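Local coordinates for protein ectoine hydroxylase (Sphingopyxis alaskensis RB2256, PDB 4Q5O) that hydroxylates L-ectoine to 5-hydroxyectoine, a compatible solute protecting cells against osmotic stress, as an iron- and 2-oxoglutarate-dependent dioxygenase, at residues Y132-R137 with F268-A273; F149-D154 with N250-S255. All coordinates share one frame; numbering follows the deposited sequence.

Contact 1. Residues Y132-R137 with F268-A273; sequences YIHQSR and FLVYNA. With 6CS ((4S,5S)-5-hydroxy-2-methyl-1,4,5,6-tetrahydropyrimidine-4-carboxylic acid), chain E; AKG (2-oxoglutaric acid), chain D.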
loop_
_atom_site.group_PDB
_atom_site.type_symbol
_atom_site.label_atom_id
_atom_site.label_comp_id
_atom_site.label_asym_id
_atom_site.label_seq_id
_atom_site.Cartn_x
_atom_site.Cartn_y
_atom_site.Cartn_z
ATOM N N TYR A 132 -25.311 -16.267 12.914
ATOM C CA TYR A 132 -25.630 -15.050 13.644
ATOM C C TYR A 132 -24.394 -14.155 13.636
ATOM O O TYR A 132 -23.295 -14.599 13.324
ATOM C CB TYR A 132 -26.046 -15.370 15.089
ATOM C CG TYR A 132 -24.903 -15.804 15.974
ATOM C CD1 TYR A 132 -24.368 -17.091 15.880
ATOM C CD2 TYR A 132 -24.347 -14.931 16.901
ATOM C CE1 TYR A 132 -23.303 -17.494 16.694
ATOM C CE2 TYR A 132 -23.299 -15.323 17.711
ATOM C CZ TYR A 132 -22.778 -16.601 17.605
ATOM O OH TYR A 132 -21.724 -16.972 18.408
ATOM N N ILE A 133 -24.564 -12.894 13.991
ATOM C CA ILE A 133 -23.435 -11.989 14.013
ATOM C C ILE A 133 -22.626 -12.132 15.300
ATOM O O ILE A 133 -23.129 -11.877 16.399
ATOM C CB ILE A 133 -23.880 -10.527 13.842
ATOM C CG1 ILE A 133 -24.888 -10.388 12.685
ATOM C CG2 ILE A 133 -22.666 -9.610 13.692
ATOM C CD1 ILE A 133 -24.460 -11.025 11.365
ATOM N N HIS A 134 -21.373 -12.546 15.143
ATOM C CA HIS A 134 -20.401 -12.641 16.230
ATOM C C HIS A 134 -19.864 -11.253 16.563
ATOM O O HIS A 134 -19.546 -10.951 17.717
ATOM C CB HIS A 134 -19.246 -13.565 15.813
ATOM C CG HIS A 134 -17.977 -13.337 16.568
ATOM N ND1 HIS A 134 -17.632 -14.071 17.681
ATOM C CD2 HIS A 134 -16.956 -12.469 16.361
ATOM C CE1 HIS A 134 -16.457 -13.663 18.132
ATOM N NE2 HIS A 134 -16.025 -12.690 17.349
ATOM N N GLN A 135 -19.764 -10.423 15.525
ATOM C CA GLN A 135 -19.177 -9.077 15.586
ATOM C C GLN A 135 -19.531 -8.388 14.287
ATOM O O GLN A 135 -19.480 -8.999 13.225
ATOM C CB GLN A 135 -17.653 -9.110 15.739
ATOM C CG GLN A 135 -16.954 -7.787 15.362
ATOM C CD GLN A 135 -15.427 -7.805 15.516
ATOM O OE1 GLN A 135 -14.878 -8.480 16.391
ATOM N NE2 GLN A 135 -14.737 -7.050 14.664
ATOM N N SER A 136 -19.915 -7.125 14.360
ATOM C CA SER A 136 -20.043 -6.341 13.161
ATOM C C SER A 136 -19.286 -5.043 13.396
ATOM O O SER A 136 -18.951 -4.720 14.524
ATOM C CB SER A 136 -21.508 -6.098 12.835
ATOM O OG SER A 136 -22.096 -5.301 13.833
ATOM N N ARG A 137 -18.990 -4.309 12.334
ATOM C CA ARG A 137 -18.268 -3.052 12.477
ATOM C C ARG A 137 -18.615 -2.162 11.292
ATOM O O ARG A 137 -18.979 -2.669 10.228
ATOM C CB ARG A 137 -16.759 -3.319 12.510
ATOM C CG ARG A 137 -15.983 -2.339 13.387
ATOM C CD ARG A 137 -14.464 -2.424 13.209
ATOM N NE ARG A 137 -13.902 -3.703 13.640
ATOM C CZ ARG A 137 -12.661 -3.851 14.105
ATOM N NH1 ARG A 137 -11.858 -2.790 14.207
ATOM N NH2 ARG A 137 -12.229 -5.056 14.481
ATOM N N PHE A 268 -18.139 -4.340 7.980
ATOM C CA PHE A 268 -17.571 -5.649 8.284
ATOM C C PHE A 268 -18.543 -6.514 9.106
ATOM O O PHE A 268 -19.042 -6.079 10.144
ATOM C CB PHE A 268 -16.253 -5.439 9.020
ATOM C CG PHE A 268 -15.507 -6.704 9.314
ATOM C CD1 PHE A 268 -15.024 -7.489 8.286
ATOM C CD2 PHE A 268 -15.255 -7.092 10.633
ATOM C CE1 PHE A 268 -14.320 -8.653 8.558
ATOM C CE2 PHE A 268 -14.548 -8.260 10.911
ATOM C CZ PHE A 268 -14.081 -9.042 9.869
ATOM N N LEU A 269 -18.796 -7.739 8.648
ATOM C CA LEU A 269 -19.816 -8.621 9.249
ATOM C C LEU A 269 -19.326 -10.047 9.481
ATOM O O LEU A 269 -19.119 -10.796 8.528
ATOM C CB LEU A 269 -21.026 -8.733 8.329
ATOM C CG LEU A 269 -21.865 -7.492 8.121
ATOM C CD1 LEU A 269 -22.974 -7.762 7.090
ATOM C CD2 LEU A 269 -22.429 -7.105 9.479
ATOM N N VAL A 270 -19.191 -10.444 10.738
ATOM C CA VAL A 270 -18.720 -11.777 11.057
ATOM C C VAL A 270 -19.871 -12.748 11.335
ATOM O O VAL A 270 -20.577 -12.626 12.333
ATOM C CB VAL A 270 -17.804 -11.730 12.278
ATOM C CG1 VAL A 270 -17.112 -13.067 12.450
ATOM C CG2 VAL A 270 -16.800 -10.600 12.138
ATOM N N TYR A 271 -20.054 -13.726 10.460
ATOM C CA TYR A 271 -21.060 -14.759 10.675
ATOM C C TYR A 271 -20.446 -15.990 11.346
ATOM O O TYR A 271 -19.480 -16.567 10.852
ATOM C CB TYR A 271 -21.687 -15.171 9.348
ATOM C CG TYR A 271 -22.500 -14.096 8.666
ATOM C CD1 TYR A 271 -23.892 -14.043 8.820
ATOM C CD2 TYR A 271 -21.893 -13.149 7.848
ATOM C CE1 TYR A 271 -24.648 -13.069 8.189
ATOM C CE2 TYR A 271 -22.645 -12.166 7.214
ATOM C CZ TYR A 271 -24.023 -12.136 7.389
ATOM O OH TYR A 271 -24.774 -11.178 6.764
ATOM N N ASN A 272 -21.019 -16.390 12.476
ATOM C CA ASN A 272 -20.623 -17.607 13.169
ATOM C C ASN A 272 -21.806 -18.563 13.117
ATOM O O ASN A 272 -22.944 -18.131 13.224
ATOM C CB ASN A 272 -20.273 -17.276 14.617
ATOM C CG ASN A 272 -19.594 -18.412 15.330
ATOM O OD1 ASN A 272 -18.783 -19.122 14.748
ATOM N ND2 ASN A 272 -19.925 -18.593 16.602
ATOM N N ALA A 273 -21.558 -19.848 12.903
ATOM C CA ALA A 273 -22.641 -20.823 12.937
ATOM C C ALA A 273 -23.100 -20.975 14.386
ATOM O O ALA A 273 -22.276 -20.911 15.312
ATOM C CB ALA A 273 -22.184 -22.147 12.388
HETATM O O 6CS E . -7.671 -7.016 15.618
HETATM C C 6CS E . -7.613 -8.201 15.156
HETATM O OXT 6CS E . -6.471 -8.740 15.068
HETATM C CA 6CS E . -8.873 -8.956 14.802
HETATM N N 6CS E . -9.767 -8.457 15.793
HETATM C CAI 6CS E . -11.057 -8.238 15.660
HETATM C CAA 6CS E . -11.750 -7.661 16.865
HETATM N NAG 6CS E . -11.766 -8.515 14.451
HETATM C CG2 6CS E . -10.984 -9.049 13.407
HETATM C CB 6CS E . -9.466 -8.863 13.377
HETATM O OG1 6CS E . -8.976 -10.008 12.629
HETATM C C1 AKG D . -10.966 -5.240 9.945
HETATM O O1 AKG D . -11.069 -4.088 10.467
HETATM O O2 AKG D . -12.005 -5.971 9.873
HETATM C C2 AKG D . -9.610 -5.740 9.419
HETATM O O5 AKG D . -9.120 -6.791 9.802
HETATM C C3 AKG D . -8.830 -4.940 8.397
HETATM C C4 AKG D . -7.617 -4.378 9.090
HETATM C C5 AKG D . -8.110 -3.354 10.094
HETATM O O3 AKG D . -8.234 -2.150 9.736
HETATM O O4 AKG D . -8.401 -3.695 11.278
#
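Tyr132 and Asn272 form an antiparallel hydrogen-bonded pair whose side chains run side by side: Asn272 ND2 donates in its amide plane to Tyr132 OH at 3.0 Å (N-H...O 164°), its second bond going to Asn276 O. Tyr132 places its ring here because CG lies between the backbone N and carbonyl carbon (chi1 72°). A leucine here would probably leave Asn272 ND2 without its phenol acceptor. On the other face of the sheet, Ile133 CD1 sits over the Tyr271 ring in a CH-pi contact, 4.1 Å from the centroid. At His134 the chain turns a corner; its N still bonds Val270 O at 2.9 Å, and its ring lies beside Val270 CG1. Gln135, an ectoine-binding residue, brings its terminal amide to the bound 5-hydroxyectoine and to the Phe268 ring edge. Ser136 CB packs on Leu269 CD2. Arg137 pairs with Phe268 by two backbone bonds, and its guanidinium carries 2-oxoglutarate O1 over one face, 3.9 Å above the plane, as Phe268 carries O2 over its own. Within this cupin-type double-stranded beta-helix, one end of the pairing is thus ordinary sheet packing and the other a wall for cosubstrate and product.

Contact 2. Residues F149-D154 with N250-S255; sequences FYWHSD and NLMHGS. With FE (Fe (III) ion), chain C; 6CS ((4S,5S)-5-hydroxy-2-methyl-1,4,5,6-tetrahydropyrimidine-4-carboxylic acid), chain E; AKG (2-oxoglutaric acid), chain D.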
loop_
_atom_site.group_PDB
_atom_site.type_symbol
_atom_site.label_atom_id
_atom_site.label_comp_id
_atom_site.label_asym_id
_atom_site.label_seq_id
_atom_site.Cartn_x
_atom_site.Cartn_y
_atom_site.Cartn_z
ATOM N N PHE A 149 -2.305 -2.116 9.011
ATOM C CA PHE A 149 -2.848 -3.084 9.943
ATOM C C PHE A 149 -2.270 -4.482 9.733
ATOM O O PHE A 149 -2.729 -5.226 8.865
ATOM C CB PHE A 149 -4.379 -3.108 9.956
ATOM C CG PHE A 149 -4.922 -3.654 11.232
ATOM C CD1 PHE A 149 -5.201 -2.806 12.297
ATOM C CD2 PHE A 149 -5.062 -5.028 11.411
ATOM C CE1 PHE A 149 -5.659 -3.310 13.505
ATOM C CE2 PHE A 149 -5.521 -5.541 12.618
ATOM C CZ PHE A 149 -5.821 -4.680 13.665
ATOM N N TYR A 150 -1.287 -4.824 10.568
ATOM C CA TYR A 150 -0.431 -6.001 10.407
ATOM C C TYR A 150 -1.172 -7.329 10.257
ATOM O O TYR A 150 -2.368 -7.443 10.574
ATOM C CB TYR A 150 0.555 -6.088 11.586
ATOM C CG TYR A 150 1.823 -6.880 11.327
ATOM C CD1 TYR A 150 2.807 -6.407 10.461
ATOM C CD2 TYR A 150 2.049 -8.080 11.973
ATOM C CE1 TYR A 150 3.969 -7.131 10.232
ATOM C CE2 TYR A 150 3.194 -8.805 11.756
ATOM C CZ TYR A 150 4.153 -8.329 10.887
ATOM O OH TYR A 150 5.293 -9.074 10.689
ATOM N N TRP A 151 -0.428 -8.327 9.775
ATOM C CA TRP A 151 -0.921 -9.677 9.533
ATOM C C TRP A 151 -1.487 -10.380 10.770
ATOM O O TRP A 151 -0.919 -10.287 11.860
ATOM C CB TRP A 151 0.203 -10.528 8.969
ATOM C CG TRP A 151 0.756 -10.009 7.680
ATOM C CD1 TRP A 151 1.972 -9.389 7.486
ATOM C CD2 TRP A 151 0.132 -10.085 6.393
ATOM N NE1 TRP A 151 2.126 -9.066 6.155
ATOM C CE2 TRP A 151 1.012 -9.481 5.462
ATOM C CE3 TRP A 151 -1.090 -10.590 5.938
ATOM C CZ2 TRP A 151 0.703 -9.369 4.100
ATOM C CZ3 TRP A 151 -1.397 -10.478 4.597
ATOM C CH2 TRP A 151 -0.498 -9.869 3.689
ATOM N N HIS A 152 -2.577 -11.120 10.574
ATOM C CA HIS A 152 -3.236 -11.829 11.666
ATOM C C HIS A 152 -4.426 -12.672 11.165
ATOM O O HIS A 152 -5.109 -12.316 10.191
ATOM C CB HIS A 152 -3.771 -10.824 12.670
ATOM C CG HIS A 152 -4.963 -10.072 12.167
ATOM N ND1 HIS A 152 -4.867 -8.898 11.454
ATOM C CD2 HIS A 152 -6.279 -10.363 12.232
ATOM C CE1 HIS A 152 -6.080 -8.483 11.120
ATOM N NE2 HIS A 152 -6.954 -9.355 11.584
ATOM N N SER A 153 -4.679 -13.775 11.864
ATOM C CA SER A 153 -5.872 -14.586 11.663
ATOM C C SER A 153 -6.955 -14.236 12.694
ATOM O O SER A 153 -6.734 -14.390 13.902
ATOM C CB SER A 153 -5.508 -16.058 11.769
ATOM O OG SER A 153 -6.671 -16.852 11.777
ATOM N N ASP A 154 -8.099 -13.733 12.230
ATOM C CA ASP A 154 -9.234 -13.434 13.115
ATOM C C ASP A 154 -9.484 -14.559 14.105
ATOM O O ASP A 154 -9.553 -14.326 15.307
ATOM C CB ASP A 154 -10.527 -13.220 12.327
ATOM C CG ASP A 154 -10.499 -11.974 11.463
ATOM O OD1 ASP A 154 -9.484 -11.243 11.499
ATOM O OD2 ASP A 154 -11.489 -11.713 10.749
ATOM N N ASN A 250 -10.040 -18.133 9.677
ATOM C CA ASN A 250 -8.619 -18.359 9.849
ATOM C C ASN A 250 -7.739 -17.916 8.653
ATOM O O ASN A 250 -6.578 -18.298 8.576
ATOM C CB ASN A 250 -8.333 -19.819 10.235
ATOM C CG ASN A 250 -6.852 -20.053 10.590
ATOM O OD1 ASN A 250 -6.268 -19.278 11.354
ATOM N ND2 ASN A 250 -6.231 -21.078 9.981
ATOM N N LEU A 251 -8.262 -17.117 7.719
ATOM C CA LEU A 251 -7.408 -16.672 6.599
ATOM C C LEU A 251 -6.446 -15.559 7.014
ATOM O O LEU A 251 -6.877 -14.532 7.549
ATOM C CB LEU A 251 -8.239 -16.231 5.386
ATOM C CG LEU A 251 -7.493 -15.708 4.151
ATOM C CD1 LEU A 251 -6.791 -16.823 3.384
ATOM C CD2 LEU A 251 -8.471 -14.975 3.250
ATOM N N MET A 252 -5.149 -15.758 6.785
ATOM C CA MET A 252 -4.167 -14.733 7.157
ATOM C C MET A 252 -4.362 -13.454 6.322
ATOM O O MET A 252 -4.348 -13.492 5.090
ATOM C CB MET A 252 -2.736 -15.277 7.034
ATOM C CG MET A 252 -1.662 -14.448 7.734
ATOM S SD MET A 252 -1.682 -14.360 9.545
ATOM C CE MET A 252 -1.087 -15.988 9.982
ATOM N N HIS A 253 -4.596 -12.331 6.992
ATOM C CA HIS A 253 -4.788 -11.054 6.297
ATOM C C HIS A 253 -4.143 -9.834 6.987
ATOM O O HIS A 253 -3.525 -9.955 8.040
ATOM C CB HIS A 253 -6.270 -10.791 5.999
ATOM C CG HIS A 253 -7.119 -10.579 7.217
ATOM N ND1 HIS A 253 -7.761 -11.614 7.862
ATOM C CD2 HIS A 253 -7.444 -9.454 7.899
ATOM C CE1 HIS A 253 -8.442 -11.136 8.889
ATOM N NE2 HIS A 253 -8.260 -9.830 8.939
ATOM N N GLY A 254 -4.293 -8.668 6.369
ATOM C CA GLY A 254 -3.641 -7.445 6.803
ATOM C C GLY A 254 -3.759 -6.376 5.723
ATOM O O GLY A 254 -4.279 -6.645 4.647
ATOM N N SER A 255 -3.301 -5.161 5.991
ATOM C CA SER A 255 -3.318 -4.131 4.958
ATOM C C SER A 255 -2.169 -3.139 5.131
ATOM O O SER A 255 -1.654 -2.942 6.228
ATOM C CB SER A 255 -4.641 -3.395 4.972
ATOM O OG SER A 255 -4.820 -2.749 6.215
HETATM FE FE FE C . -9.203 -8.986 10.918
HETATM O O 6CS E . -7.671 -7.016 15.618
HETATM C C 6CS E . -7.613 -8.201 15.156
HETATM O OXT 6CS E . -6.471 -8.740 15.068
HETATM C CA 6CS E . -8.873 -8.956 14.802
HETATM N N 6CS E . -9.767 -8.457 15.793
HETATM C CAI 6CS E . -11.057 -8.238 15.660
HETATM C CAA 6CS E . -11.750 -7.661 16.865
HETATM N NAG 6CS E . -11.766 -8.515 14.451
HETATM C CG2 6CS E . -10.984 -9.049 13.407
HETATM C CB 6CS E . -9.466 -8.863 13.377
HETATM O OG1 6CS E . -8.976 -10.008 12.629
HETATM C C1 AKG D . -10.966 -5.240 9.945
HETATM O O1 AKG D . -11.069 -4.088 10.467
HETATM O O2 AKG D . -12.005 -5.971 9.873
HETATM C C2 AKG D . -9.610 -5.740 9.419
HETATM O O5 AKG D . -9.120 -6.791 9.802
HETATM C C3 AKG D . -8.830 -4.940 8.397
HETATM C C4 AKG D . -7.617 -4.378 9.090
HETATM C C5 AKG D . -8.110 -3.354 10.094
HETATM O O3 AKG D . -8.234 -2.150 9.736
HETATM O O4 AKG D . -8.401 -3.695 11.278
#
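The imidazoles of His152 and His253 meet obliquely, planes at 67°. Over one face of the His152 ring lies the hydroxyectoine carboxylate oxygen OXT, over one face of His253 the backbone O of His152, and both rings turn an edge to the keto oxygen O5 of 2-oxoglutarate. Phe149 offers a face to the distal carboxylate of 2-oxoglutarate, O4 standing 3.3 Å above the ring centre, and an edge to hydroxyectoine O. With Asp154, the two histidines make the HxD...H facial triad of the double-stranded beta-helix dioxygenases. Iron is bound by His152 NE2, Asp154 OD1 and His253 NE2, each at 2.4 Å, and by O5 of 2-oxoglutarate; the modelled hydroxyl OG1 also reaches it but lies too close to Asp154 OD1 to be trusted. On the side away from the iron, carbonyls fix the ring rotations: His152 ND1 donates in its ring plane to Tyr150 O (3.0 Å, 174°), His253 ND1 to Leu251 O at 3.1 Å. Both histidines hold CG between backbone N and carbonyl carbon, which swings the rings to the iron. The backbones pair antiparallel at Phe149-Ser255 and His152-His253, with a beta bulge between. Trp151 brings CE3 against the His253 carbonyl and reaches the second subunit through NE1, bonded to its Ile259 O. Ser153, N-cap of helix 154-162, donates from OG to Asn250 OD1, while Asn250 ND2 holds His193 O and Thr195 O.

Both contacts are buried antiparallel strand pairings, their centres about 16 Å apart, and contact 2 is nested within the chain loop closed by contact 1. Strand 131-141 precedes 149-152, and 253-255 precedes 264-273, so the same two runs of chain supply both pairings, though in different sheets. Contact 1 lies in the interior of the seven-stranded sheet and touches no other subunit; contact 2, in a three-stranded sheet, also reaches the dimer partner. Their chemistry differs accordingly: contact 1 lines the pocket with an amide, a guanidinium and a phenyl face, whereas contact 2 supplies the metal ligands. They meet where Phe268 CZ packs 3.8 Å from Asp154 OD2.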